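Local coordinates for BugD (Bordetella pertussis Tohama I, PDB 2F5X), which serves as a periplasmic solute-binding protein that holds aspartic acid and probably delivers it to a tripartite tricarboxylate-type transporter, at residues A[176-181]-A[187-192]; A[121-126]-A[130-135]. One frame throughout, in Å; residues are numbered along the deposited sequence.

Contact 1 of 2, residues A[176-181]-A[187-192]; sequences PAMNDL and DLMCDQ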
loop_
_atom_site.group_PDB
_atom_site.type_symbol
_atom_site.label_atom_id
_atom_site.label_comp_id
_atom_site.label_asym_id
_atom_site.label_seq_id
_atom_site.Cartn_x
_atom_site.Cartn_y
_atom_site.Cartn_z
ATOM N N PRO A 176 2.887 9.498 9.156
ATOM C CA PRO A 176 4.004 10.213 9.798
ATOM C C PRO A 176 5.038 10.722 8.789
ATOM O O PRO A 176 5.602 11.803 8.994
ATOM C CB PRO A 176 4.636 9.168 10.729
ATOM C CG PRO A 176 4.077 7.876 10.344
ATOM C CD PRO A 176 2.755 8.125 9.670
ATOM N N ALA A 177 5.279 9.971 7.717
ATOM C CA ALA A 177 6.217 10.447 6.688
ATOM C C ALA A 177 5.700 11.732 6.053
ATOM O O ALA A 177 6.456 12.691 5.885
ATOM C CB ALA A 177 6.452 9.388 5.642
HETATM N N MSE A 178 4.409 11.750 5.717
HETATM C CA MSE A 178 3.777 12.940 5.140
HETATM C C MSE A 178 3.880 14.151 6.066
HETATM O O MSE A 178 4.124 15.275 5.600
HETATM C CB MSE A 178 2.306 12.679 4.793
HETATM C CG MSE A 178 1.591 13.892 4.200
HETATM SE SE MSE A 178 2.283 14.458 2.459
HETATM C CE MSE A 178 1.365 13.067 1.361
ATOM N N ASN A 179 3.695 13.921 7.367
ATOM C CA ASN A 179 3.888 14.980 8.359
ATOM C C ASN A 179 5.261 15.629 8.188
ATOM O O ASN A 179 5.379 16.855 8.159
ATOM C CB ASN A 179 3.780 14.426 9.785
ATOM C CG ASN A 179 2.360 14.090 10.192
ATOM O OD1 ASN A 179 2.121 13.062 10.851
ATOM N ND2 ASN A 179 1.406 14.953 9.831
ATOM N N ASP A 180 6.295 14.801 8.084
ATOM C CA ASP A 180 7.650 15.309 7.942
ATOM C C ASP A 180 7.865 15.976 6.585
ATOM O O ASP A 180 8.584 16.978 6.492
ATOM C CB ASP A 180 8.686 14.210 8.176
ATOM C CG ASP A 180 9.114 14.106 9.628
ATOM O OD1 ASP A 180 8.523 14.795 10.490
ATOM O OD2 ASP A 180 10.047 13.370 9.993
ATOM N N LEU A 181 7.247 15.434 5.535
ATOM C CA LEU A 181 7.372 16.038 4.208
ATOM C C LEU A 181 6.733 17.426 4.201
ATOM O O LEU A 181 7.332 18.401 3.722
ATOM C CB LEU A 181 6.735 15.140 3.142
ATOM C CG LEU A 181 6.957 15.536 1.681
ATOM C CD1 LEU A 181 8.259 14.961 1.182
ATOM C CD2 LEU A 181 5.811 15.007 0.827
ATOM N N ASP A 187 12.622 15.159 2.004
ATOM C CA ASP A 187 12.501 15.855 0.716
ATOM C C ASP A 187 11.550 15.234 -0.288
ATOM O O ASP A 187 10.771 15.941 -0.915
ATOM C CB ASP A 187 13.864 16.013 0.042
ATOM C CG ASP A 187 14.856 16.762 0.892
ATOM O OD1 ASP A 187 14.467 17.673 1.651
ATOM O OD2 ASP A 187 16.066 16.507 0.861
ATOM N N LEU A 188 11.630 13.918 -0.439
ATOM C CA LEU A 188 11.053 13.225 -1.593
ATOM C C LEU A 188 10.366 11.948 -1.131
ATOM O O LEU A 188 10.844 11.301 -0.204
ATOM C CB LEU A 188 12.216 12.876 -2.535
ATOM C CG LEU A 188 11.968 12.164 -3.859
ATOM C CD1 LEU A 188 11.202 13.092 -4.818
ATOM C CD2 LEU A 188 13.309 11.735 -4.447
HETATM N N MSE A 189 9.239 11.591 -1.755
HETATM C CA MSE A 189 8.542 10.355 -1.395
HETATM C C MSE A 189 7.695 9.840 -2.545
HETATM O O MSE A 189 7.153 10.620 -3.315
HETATM C CB MSE A 189 7.619 10.631 -0.198
HETATM C CG MSE A 189 6.840 9.439 0.300
HETATM SE SE MSE A 189 6.121 9.790 2.072
HETATM C CE MSE A 189 4.620 10.996 1.699
ATOM N N CYS A 190 7.572 8.521 -2.642
ATOM C CA CYS A 190 6.538 7.915 -3.476
ATOM C C CYS A 190 5.480 7.366 -2.556
ATOM O O CYS A 190 5.797 6.616 -1.636
ATOM C CB CYS A 190 7.117 6.771 -4.300
ATOM S SG CYS A 190 6.033 6.129 -5.611
ATOM N N ASP A 191 4.224 7.731 -2.791
ATOM C CA ASP A 191 3.153 7.389 -1.836
ATOM C C ASP A 191 1.835 7.201 -2.603
ATOM O O ASP A 191 1.707 7.641 -3.756
ATOM C CB ASP A 191 3.110 8.482 -0.753
ATOM C CG ASP A 191 2.130 8.202 0.391
ATOM O OD1 ASP A 191 1.666 7.056 0.623
ATOM O OD2 ASP A 191 1.809 9.130 1.158
ATOM N N GLN A 192 0.884 6.507 -1.990
ATOM C CA GLN A 192 -0.378 6.158 -2.651
ATOM C C GLN A 192 -1.335 7.332 -2.708
ATOM O O GLN A 192 -1.333 8.164 -1.800
ATOM C CB GLN A 192 -1.039 5.005 -1.923
ATOM C CG GLN A 192 -0.234 3.708 -1.999
ATOM C CD GLN A 192 -0.617 2.782 -0.874
ATOM O OE1 GLN A 192 0.124 2.634 0.105
ATOM N NE2 GLN A 192 -1.779 2.187 -0.987
#
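Helix 176-181 and strand 188-192 meet as a helix lying on a sheet: L181 and D187, at the turn, have the nearest CA atoms, the axes of the two segments pass 9.6 Å apart, and their N-to-C directions differ by 145°, roughly antiparallel, as where a helix runs back along the sheet before the next strand of an alpha/beta domain. M189 carries most of the contact; it and M178 are both selenomethionines here. With its CG anti to the backbone N (chi1 -179°) M189 reaches straight toward the helix, then bends at SE, which rests on A177 CB at 3.6 Å. Beyond the bend, M189 CE meets M178 CE at 3.9 Å, the two chains crossing at about a right angle. L181 spreads its branches, CD1 lying 3.4 Å from D187 O and CD2 turned to the M189 methyl. M178 CE also touches D191 OD2, 4.0 Å away. That buried carboxylate is gripped by N195 through OD2 and by T174 through OD1, while the backbone N of Q192 hydrogen-bonds to D191 OD1 from above the carboxylate plane. Q192 binds the aspartic acid ligand. M178 and L181 continue onto I116 of strand 102-117, the antiparallel neighbour of strand 188-192, and M178 also packs on helix 193-201.

Contact 2 of 2, residues A[121-126]-A[130-135]; sequences FPPNNI and AEYVKK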
loop_
_atom_site.group_PDB
_atom_site.type_symbol
_atom_site.label_atom_id
_atom_site.label_comp_id
_atom_site.label_asym_id
_atom_site.label_seq_id
_atom_site.Cartn_x
_atom_site.Cartn_y
_atom_site.Cartn_z
ATOM N N PHE A 121 10.482 22.177 -2.870
ATOM C CA PHE A 121 11.538 21.460 -3.591
ATOM C C PHE A 121 11.765 22.135 -4.947
ATOM O O PHE A 121 10.801 22.392 -5.664
ATOM C CB PHE A 121 11.124 20.001 -3.781
ATOM C CG PHE A 121 12.278 19.037 -3.879
ATOM C CD1 PHE A 121 13.301 19.039 -2.927
ATOM C CD2 PHE A 121 12.330 18.112 -4.919
ATOM C CE1 PHE A 121 14.363 18.138 -3.013
ATOM C CE2 PHE A 121 13.387 17.197 -5.017
ATOM C CZ PHE A 121 14.409 17.212 -4.057
ATOM N N PRO A 122 13.009 22.476 -5.293
ATOM C CA PRO A 122 13.251 23.264 -6.518
ATOM C C PRO A 122 12.645 22.768 -7.854
ATOM O O PRO A 122 12.031 23.622 -8.507
ATOM C CB PRO A 122 14.780 23.380 -6.581
ATOM C CG PRO A 122 15.191 23.314 -5.141
ATOM C CD PRO A 122 14.258 22.240 -4.538
ATOM N N PRO A 123 12.782 21.502 -8.264
ATOM C CA PRO A 123 12.242 21.092 -9.570
ATOM C C PRO A 123 10.722 21.208 -9.693
ATOM O O PRO A 123 9.991 20.966 -8.732
ATOM C CB PRO A 123 12.695 19.635 -9.719
ATOM C CG PRO A 123 13.064 19.170 -8.363
ATOM C CD PRO A 123 13.451 20.384 -7.569
ATOM N N ASN A 124 10.265 21.582 -10.882
ATOM C CA ASN A 124 8.838 21.766 -11.124
ATOM C C ASN A 124 8.203 20.699 -11.994
ATOM O O ASN A 124 6.989 20.683 -12.147
ATOM C CB ASN A 124 8.579 23.155 -11.716
ATOM C CG ASN A 124 8.760 24.253 -10.693
ATOM O OD1 ASN A 124 8.580 24.024 -9.505
ATOM N ND2 ASN A 124 9.116 25.449 -11.146
ATOM N N ASN A 125 9.018 19.796 -12.542
ATOM C CA ASN A 125 8.496 18.714 -13.381
ATOM C C ASN A 125 9.383 17.471 -13.297
ATOM O O ASN A 125 10.480 17.531 -12.721
ATOM C CB ASN A 125 8.282 19.185 -14.837
ATOM C CG ASN A 125 9.586 19.567 -15.535
ATOM O OD1 ASN A 125 10.532 18.797 -15.558
ATOM N ND2 ASN A 125 9.621 20.754 -16.129
ATOM N N ILE A 126 8.904 16.348 -13.831
ATOM C CA ILE A 126 9.623 15.078 -13.678
ATOM C C ILE A 126 11.005 15.072 -14.360
ATOM O O ILE A 126 11.948 14.490 -13.823
ATOM C CB ILE A 126 8.734 13.864 -14.111
ATOM C CG1 ILE A 126 9.419 12.514 -13.823
ATOM C CG2 ILE A 126 8.320 13.955 -15.590
ATOM C CD1 ILE A 126 9.760 12.248 -12.352
ATOM N N ALA A 130 14.472 14.514 -12.125
ATOM C CA ALA A 130 15.529 13.528 -12.370
ATOM C C ALA A 130 16.897 14.197 -12.407
ATOM O O ALA A 130 17.861 13.701 -11.809
ATOM C CB ALA A 130 15.266 12.765 -13.663
ATOM N N GLU A 131 16.964 15.342 -13.084
ATOM C CA GLU A 131 18.211 16.096 -13.230
ATOM C C GLU A 131 18.686 16.604 -11.877
ATOM O O GLU A 131 19.865 16.490 -11.544
ATOM C CB GLU A 131 18.016 17.263 -14.208
ATOM C CG GLU A 131 17.755 16.807 -15.633
ATOM C CD GLU A 131 17.265 17.908 -16.563
ATOM O OE1 GLU A 131 16.672 18.904 -16.088
ATOM O OE2 GLU A 131 17.460 17.762 -17.793
ATOM N N TYR A 132 17.752 17.156 -11.105
ATOM C CA TYR A 132 18.042 17.688 -9.778
ATOM C C TYR A 132 18.517 16.607 -8.804
ATOM O O TYR A 132 19.481 16.816 -8.048
ATOM C CB TYR A 132 16.807 18.402 -9.219
ATOM C CG TYR A 132 17.084 19.145 -7.941
ATOM C CD1 TYR A 132 17.616 20.434 -7.971
ATOM C CD2 TYR A 132 16.844 18.549 -6.700
ATOM C CE1 TYR A 132 17.877 21.134 -6.793
ATOM C CE2 TYR A 132 17.100 19.243 -5.513
ATOM C CZ TYR A 132 17.625 20.532 -5.576
ATOM O OH TYR A 132 17.895 21.224 -4.417
ATOM N N VAL A 133 17.844 15.456 -8.818
ATOM C CA VAL A 133 18.205 14.358 -7.917
ATOM C C VAL A 133 19.592 13.795 -8.276
ATOM O O VAL A 133 20.418 13.546 -7.393
ATOM C CB VAL A 133 17.132 13.243 -7.892
ATOM C CG1 VAL A 133 17.635 12.006 -7.123
ATOM C CG2 VAL A 133 15.818 13.767 -7.283
ATOM N N LYS A 134 19.859 13.625 -9.567
ATOM C CA LYS A 134 21.184 13.181 -10.011
ATOM C C LYS A 134 22.310 14.137 -9.613
ATOM O O LYS A 134 23.389 13.703 -9.180
ATOM C CB LYS A 134 21.202 12.943 -11.521
ATOM C CG LYS A 134 20.393 11.739 -11.949
ATOM C CD LYS A 134 20.312 11.653 -13.459
ATOM C CE LYS A 134 19.520 10.449 -13.870
ATOM N NZ LYS A 134 20.395 9.239 -13.902
ATOM N N LYS A 135 22.061 15.437 -9.747
ATOM C CA LYS A 135 23.081 16.450 -9.479
ATOM C C LYS A 135 23.307 16.685 -7.983
ATOM O O LYS A 135 24.444 16.934 -7.543
ATOM C CB LYS A 135 22.699 17.766 -10.171
ATOM C CG LYS A 135 23.775 18.852 -10.098
ATOM C CD LYS A 135 23.179 20.233 -10.349
ATOM C CE LYS A 135 24.187 21.342 -10.058
ATOM N NZ LYS A 135 24.300 21.628 -8.588
#
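Y132 of helix 126-136 sets its phenol ring among F121, P122 and P123, where the loop leading into the N-capped start of that helix folds back on its second turn. P123 CD sits over one face of the tyrosine ring, a CH-pi contact with CD 4.0 Å from the ring centroid. F121 makes an edge-to-face (T-shaped) stack: the edge of Y132 points at the face of F121, the centroids are 5.2 Å apart and the planes stand at 77°. Nearest in that pair are F121 CZ and Y132 CE2, at 3.7 Å. P122 takes the far end of the ring, its CG lying 3.5 Å from Y132 OH, and its CB and CG also touch CE1. Thus three consecutive loop residues share one tyrosine, from its CB to its hydroxyl. The ring gets there because its CG is anti to the backbone N (chi1 -172°), which swings it off the helix toward the loop.

The next shell fixes the loop and the helix start. N125 is the N-cap, its OD1 accepting from the backbone N of E128, and the E128 carboxylate in turn takes N124 N. K206 holds both F121 O and N124 OD1, and Y208 OH bonds P123 O, so the loop is tied to strand 206-210 as well. F121 and P123 also lean on L129, between the two segments. Helix 126-136 itself begins with an ordinary alpha-helical step, A130 N donating to I126 O at 3.0 Å with an N-H...O angle of 164°, while A130 CB lies 3.7 Å from that same oxygen.

Contact 1 is the buried one, a helix packed on a sheet strand beside the ligand pocket; contact 2, about 17 Å away centre to centre, is partly buried and lies farther from the middle of the chain. Their chemistry follows suit. Methionines (present as selenomethionine), leucine and alanine do the packing at 176-181/187-192, whereas a tyrosine set among a phenylalanine and two prolines does so at 121-126/130-135, where an N-cap starts the helix. They share no element, yet they touch: F121 CE1 reaches D187 CB at 3.8 Å, and V133 lies against L188. The aromatic cluster therefore adjoins the start of strand 188-192, whose other end carries a ligand-binding glutamine.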